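Local coordinates for protein mevalonate kinase, putative (Leishmania major, PDB 2HFS) that probably phosphorylates (R)-mevalonate with ATP to give (R)-5-phosphomevalonate and ADP, as in other mevalonate kinases of the GHMP kinase family, at residues 27-32 and 254-259; 202-207 and 284-289. One frame throughout, in Å; residues are numbered along the deposited sequence.

Contact 1: 27-32 and 254-259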
loop_
_atom_site.group_PDB
_atom_site.type_symbol
_atom_site.label_atom_id
_atom_site.label_comp_id
_atom_site.label_asym_id
_atom_site.label_seq_id
_atom_site.Cartn_x
_atom_site.Cartn_y
_atom_site.Cartn_z
ATOM N N GLU A 27 -0.137 11.854 0.653
ATOM C CA GLU A 27 0.026 11.617 -0.781
ATOM C C GLU A 27 0.164 12.950 -1.528
ATOM O O GLU A 27 -0.515 13.943 -1.204
ATOM C CB GLU A 27 -1.148 10.852 -1.375
ATOM C CG GLU A 27 -2.511 11.430 -1.047
ATOM C CD GLU A 27 -3.045 10.871 0.265
ATOM O OE1 GLU A 27 -3.428 9.672 0.286
ATOM O OE2 GLU A 27 -3.043 11.604 1.282
ATOM N N HIS A 28 1.026 12.957 -2.537
ATOM C CA HIS A 28 1.302 14.165 -3.337
ATOM C C HIS A 28 2.153 15.242 -2.668
ATOM O O HIS A 28 3.132 15.717 -3.257
ATOM C CB HIS A 28 0.006 14.735 -3.940
ATOM C CG HIS A 28 -0.589 13.839 -4.973
ATOM N ND1 HIS A 28 -0.047 13.705 -6.232
ATOM C CD2 HIS A 28 -1.641 12.989 -4.919
ATOM C CE1 HIS A 28 -0.747 12.820 -6.918
ATOM N NE2 HIS A 28 -1.710 12.356 -6.139
ATOM N N PHE A 29 1.810 15.621 -1.441
ATOM C CA PHE A 29 2.584 16.649 -0.728
ATOM C C PHE A 29 3.971 16.157 -0.316
ATOM O O PHE A 29 4.937 16.944 -0.220
ATOM C CB PHE A 29 1.801 17.151 0.480
ATOM C CG PHE A 29 0.539 17.887 0.106
ATOM C CD1 PHE A 29 -0.709 17.308 0.305
ATOM C CD2 PHE A 29 0.604 19.153 -0.481
ATOM C CE1 PHE A 29 -1.879 17.987 -0.058
ATOM C CE2 PHE A 29 -0.567 19.851 -0.828
ATOM C CZ PHE A 29 -1.812 19.252 -0.624
ATOM N N VAL A 30 4.064 14.851 -0.095
ATOM C CA VAL A 30 5.328 14.182 0.195
ATOM C C VAL A 30 6.381 14.369 -0.918
ATOM O O VAL A 30 7.585 14.467 -0.640
ATOM C CB VAL A 30 5.083 12.676 0.477
ATOM C CG1 VAL A 30 4.550 11.953 -0.787
ATOM C CG2 VAL A 30 6.330 12.006 1.014
ATOM N N VAL A 31 5.919 14.406 -2.166
ATOM C CA VAL A 31 6.764 14.680 -3.327
ATOM C C VAL A 31 7.508 16.015 -3.161
ATOM O O VAL A 31 8.610 16.183 -3.683
ATOM C CB VAL A 31 5.921 14.650 -4.626
ATOM C CG1 VAL A 31 6.705 15.125 -5.855
ATOM C CG2 VAL A 31 5.369 13.246 -4.845
ATOM N N HIS A 32 6.906 16.932 -2.400
ATOM C CA HIS A 32 7.432 18.285 -2.231
ATOM C C HIS A 32 8.048 18.519 -0.857
ATOM O O HIS A 32 8.307 19.669 -0.461
ATOM C CB HIS A 32 6.340 19.303 -2.576
ATOM C CG HIS A 32 5.853 19.165 -3.981
ATOM N ND1 HIS A 32 6.305 19.967 -5.005
ATOM C CD2 HIS A 32 5.020 18.259 -4.549
ATOM C CE1 HIS A 32 5.734 19.594 -6.138
ATOM N NE2 HIS A 32 4.969 18.547 -5.893
ATOM N N ASP A 254 -9.674 17.416 2.062
ATOM C CA ASP A 254 -10.012 18.746 1.583
ATOM C C ASP A 254 -8.851 19.358 0.797
ATOM O O ASP A 254 -9.042 19.811 -0.330
ATOM C CB ASP A 254 -10.436 19.638 2.741
ATOM C CG ASP A 254 -11.556 20.574 2.366
ATOM O OD1 ASP A 254 -12.368 20.196 1.486
ATOM O OD2 ASP A 254 -11.734 21.675 2.927
ATOM N N LEU A 255 -7.640 19.314 1.359
ATOM C CA LEU A 255 -6.434 19.811 0.660
ATOM C C LEU A 255 -6.136 19.090 -0.674
ATOM O O LEU A 255 -5.666 19.705 -1.638
ATOM C CB LEU A 255 -5.219 19.740 1.587
ATOM C CG LEU A 255 -5.236 20.806 2.684
ATOM C CD1 LEU A 255 -4.167 20.515 3.706
ATOM C CD2 LEU A 255 -5.066 22.213 2.102
ATOM N N CYS A 256 -6.400 17.787 -0.705
ATOM C CA CYS A 256 -6.246 16.970 -1.924
ATOM C C CYS A 256 -7.208 17.396 -3.001
ATOM O O CYS A 256 -6.847 17.437 -4.164
ATOM C CB CYS A 256 -6.440 15.488 -1.608
ATOM S SG CYS A 256 -5.045 14.852 -0.665
ATOM N N ARG A 257 -8.437 17.734 -2.611
ATOM C CA ARG A 257 -9.397 18.289 -3.557
ATOM C C ARG A 257 -8.857 19.589 -4.165
ATOM O O ARG A 257 -9.076 19.848 -5.340
ATOM C CB ARG A 257 -10.744 18.586 -2.895
ATOM C CG ARG A 257 -11.492 17.398 -2.317
ATOM C CD ARG A 257 -12.904 17.778 -1.908
ATOM N NE ARG A 257 -13.706 18.210 -3.062
ATOM C CZ ARG A 257 -14.944 18.691 -2.967
ATOM N NH1 ARG A 257 -15.523 18.799 -1.776
ATOM N NH2 ARG A 257 -15.599 19.069 -4.060
ATOM N N GLN A 258 -8.127 20.377 -3.371
ATOM C CA GLN A 258 -7.643 21.696 -3.795
ATOM C C GLN A 258 -6.422 21.630 -4.708
ATOM O O GLN A 258 -6.093 22.622 -5.356
ATOM C CB GLN A 258 -7.356 22.592 -2.585
ATOM C CG GLN A 258 -8.579 22.801 -1.690
ATOM C CD GLN A 258 -8.363 23.817 -0.590
ATOM O OE1 GLN A 258 -7.962 24.955 -0.846
ATOM N NE2 GLN A 258 -8.687 23.431 0.631
ATOM N N ILE A 259 -5.753 20.478 -4.758
ATOM C CA ILE A 259 -4.694 20.263 -5.752
ATOM C C ILE A 259 -5.218 19.437 -6.924
ATOM O O ILE A 259 -4.445 18.907 -7.735
ATOM C CB ILE A 259 -3.410 19.644 -5.146
ATOM C CG1 ILE A 259 -3.707 18.303 -4.461
ATOM C CG2 ILE A 259 -2.733 20.637 -4.210
ATOM C CD1 ILE A 259 -2.483 17.406 -4.351
#
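The imidazole of His28, which meets Ile259, is fixed by a hydrogen bond from NE2 to the carbonyl O of Thr286, while at the preceding residue both carboxylate oxygens of Glu27 are held: OE1 accepts a bond from Gly285 N and OE2 forms a salt bridge with Lys282. No hydrogen bond joins 27-32 to 254-259 directly, so the contact itself is apolar. Ile259 forks between two aromatic residues. Its CG1 stands between the backbone N and the carbonyl carbon (chi1 58°), a crowded position, and CD1 beyond it lies 3.7 Å from His28 CB, with His28 CG only a little farther away. The other branch goes to Phe29: Ile259 CG2 is 4.0 Å from Phe29 CZ, the two side chains reaching toward each other tip to tip. Leu255, one turn back on the helix, crosses Phe29 at about a right angle, its CB 4.1 Å from CZ. Leu255 O comes to the edge of the Phe29 ring, near its plane, 4.0 Å from Phe29 CZ. Cys256 SG lies 4.3 Å from the aliphatic CG of Glu27 and is a loose neighbour of Phe29 CE1. At His28 the backbone has the positive phi of a gamma turn, closed by a weak Phe29 N to Glu27 O bond, and Phe29 follows at once; both residues direct their CB atoms at the helix. The loop between strands 17-25 and 36-52 is thus buried against the C-terminal end of helix 242-258. Tyr226 of helix 216-239 meets the Phe29 ring with planes nearly parallel, Leu222 of that helix touches Ile259, and helix 201-214 packs on His28 through Val204, Val205 and Val208.

Contact 2: 202-207 and 284-289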
loop_
_atom_site.group_PDB
_atom_site.type_symbol
_atom_site.label_atom_id
_atom_site.label_comp_id
_atom_site.label_asym_id
_atom_site.label_seq_id
_atom_site.Cartn_x
_atom_site.Cartn_y
_atom_site.Cartn_z
ATOM N N ALA A 202 2.515 8.811 -12.125
ATOM C CA ALA A 202 3.399 9.730 -12.847
ATOM C C ALA A 202 2.649 10.912 -13.480
ATOM O O ALA A 202 3.077 12.058 -13.336
ATOM C CB ALA A 202 4.217 8.975 -13.897
ATOM N N LYS A 203 1.534 10.631 -14.154
ATOM C CA LYS A 203 0.709 11.662 -14.803
ATOM C C LYS A 203 0.050 12.659 -13.835
ATOM O O LYS A 203 0.004 13.863 -14.101
ATOM C CB LYS A 203 -0.350 11.015 -15.690
ATOM C CG LYS A 203 -1.470 11.949 -16.090
ATOM C CD LYS A 203 -2.267 11.420 -17.273
ATOM C CE LYS A 203 -3.115 12.527 -17.891
ATOM N NZ LYS A 203 -3.797 13.361 -16.856
ATOM N N VAL A 204 -0.477 12.151 -12.725
ATOM C CA VAL A 204 -1.136 12.999 -11.732
ATOM C C VAL A 204 -0.089 13.840 -10.994
ATOM O O VAL A 204 -0.266 15.052 -10.791
ATOM C CB VAL A 204 -1.983 12.135 -10.742
ATOM C CG1 VAL A 204 -2.605 13.003 -9.677
ATOM C CG2 VAL A 204 -3.070 11.346 -11.500
ATOM N N VAL A 205 1.005 13.191 -10.591
ATOM C CA VAL A 205 2.101 13.871 -9.889
ATOM C C VAL A 205 2.656 15.005 -10.741
ATOM O O VAL A 205 2.980 16.062 -10.228
ATOM C CB VAL A 205 3.238 12.891 -9.445
ATOM C CG1 VAL A 205 4.515 13.639 -9.083
ATOM C CG2 VAL A 205 2.796 12.028 -8.247
ATOM N N ASN A 206 2.749 14.788 -12.049
ATOM C CA ASN A 206 3.223 15.846 -12.949
ATOM C C ASN A 206 2.220 16.983 -13.156
ATOM O O ASN A 206 2.611 18.160 -13.239
ATOM C CB ASN A 206 3.717 15.243 -14.255
ATOM C CG ASN A 206 4.902 14.332 -14.036
ATOM O OD1 ASN A 206 5.791 14.636 -13.228
ATOM N ND2 ASN A 206 4.931 13.209 -14.748
ATOM N N ASP A 207 0.933 16.647 -13.190
ATOM C CA ASP A 207 -0.123 17.668 -13.120
ATOM C C ASP A 207 0.028 18.545 -11.870
ATOM O O ASP A 207 -0.157 19.755 -11.942
ATOM C CB ASP A 207 -1.522 17.041 -13.138
ATOM C CG ASP A 207 -1.971 16.641 -14.531
ATOM O OD1 ASP A 207 -1.210 16.836 -15.498
ATOM O OD2 ASP A 207 -3.068 16.101 -14.749
ATOM N N SER A 284 -6.975 7.910 -0.922
ATOM C CA SER A 284 -5.696 7.370 -0.454
ATOM C C SER A 284 -4.814 7.081 -1.651
ATOM O O SER A 284 -5.148 6.226 -2.464
ATOM C CB SER A 284 -5.909 6.083 0.346
ATOM O OG SER A 284 -4.659 5.533 0.734
ATOM N N GLY A 285 -3.695 7.791 -1.754
ATOM C CA GLY A 285 -2.728 7.510 -2.808
ATOM C C GLY A 285 -2.853 8.486 -3.953
ATOM O O GLY A 285 -3.006 9.684 -3.738
ATOM N N THR A 286 -2.807 7.958 -5.173
ATOM C CA THR A 286 -2.720 8.786 -6.385
ATOM C C THR A 286 -3.934 9.690 -6.562
ATOM O O THR A 286 -3.800 10.823 -7.002
ATOM C CB THR A 286 -2.523 7.888 -7.627
ATOM O OG1 THR A 286 -1.256 7.243 -7.533
ATOM C CG2 THR A 286 -2.438 8.709 -8.932
ATOM N N GLY A 287 -5.107 9.180 -6.210
ATOM C CA GLY A 287 -6.362 9.888 -6.422
ATOM C C GLY A 287 -6.828 9.764 -7.856
ATOM O O GLY A 287 -6.233 9.019 -8.656
ATOM N N ARG A 288 -7.886 10.513 -8.188
ATOM C CA ARG A 288 -8.514 10.508 -9.526
ATOM C C ARG A 288 -8.925 9.085 -9.917
ATOM O O ARG A 288 -8.793 8.672 -11.073
ATOM C CB ARG A 288 -7.592 11.124 -10.594
ATOM C CG ARG A 288 -7.060 12.527 -10.266
ATOM C CD ARG A 288 -6.337 13.173 -11.446
ATOM N NE ARG A 288 -6.103 14.602 -11.254
ATOM C CZ ARG A 288 -5.213 15.315 -11.950
ATOM N NH1 ARG A 288 -4.472 14.727 -12.885
ATOM N NH2 ARG A 288 -5.062 16.616 -11.714
ATOM N N GLY A 289 -9.389 8.330 -8.926
ATOM C CA GLY A 289 -9.620 6.899 -9.081
ATOM C C GLY A 289 -9.012 6.175 -7.896
ATOM O O GLY A 289 -8.794 6.767 -6.835
#
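Arg288, its chain extended from CG to NE, carries its guanidinium to Asp207: Arg288 NH1 donates to Asp207 OD2 at 2.7 Å, a nearly straight bond (160° at the hydrogen) that is also a salt bridge. It reaches OD2 on the anti side, and OD2 lies close to the guanidinium plane, yet the carboxylate and guanidinium planes are turned 56° apart. Lys203, one helical turn before Asp207, brings NZ to 3.5 Å from the same OD2. NZ is also 4.3 Å from Arg288 NH1, and the shared carboxylate would be expected to offset the repulsion between these two cations. Val204 packs on the guanidinium: its CG1 stands 3.9 Å from the Arg288 guanidinium plane, over one face and offset toward the rim, and CG2 packs 3.7 Å from Arg288 CD. Val204 CG2 is equally close to Thr286 CG2, while CG1 meets the carbonyl O of Thr286. The loop so held, between strands 280-284 and 291-296, is glycine-rich and matches the third sequence motif of GHMP kinases. Gly285 and Gly289 have backbone angles at which a CB would run into the preceding carbonyl oxygen, and Arg288 between them adopts the left-handed helical conformation. Farther out, Arg288 NH2 donates to Asp260 O. Thr286 OG1 is hydrogen-bonded to Thr201 OG1 at the start of helix 201-214, and Ala199 packs on the Thr286 side chain.

Contacts 1 and 2 adjoin, their centres about 9 Å apart, and their segments alternate along the chain. The loop 27-32 lies against 284-289 through two probable hydrogen bonds, 2.7 Å from His28 NE2 to Thr286 O and 2.8 Å from Glu27 OE1 to Gly285 N. Through His28 it also reaches helix 201-214, with His28 CE1 only 3.3 Å from Val204 CG1, a tight approach. His28, part of contact 1, thus touches both segments of contact 2. By sequence, 27-32 belongs to the first GHMP motif and 284-289 to the third, so the pair joins the two motifs to helices 242-258 and 201-214.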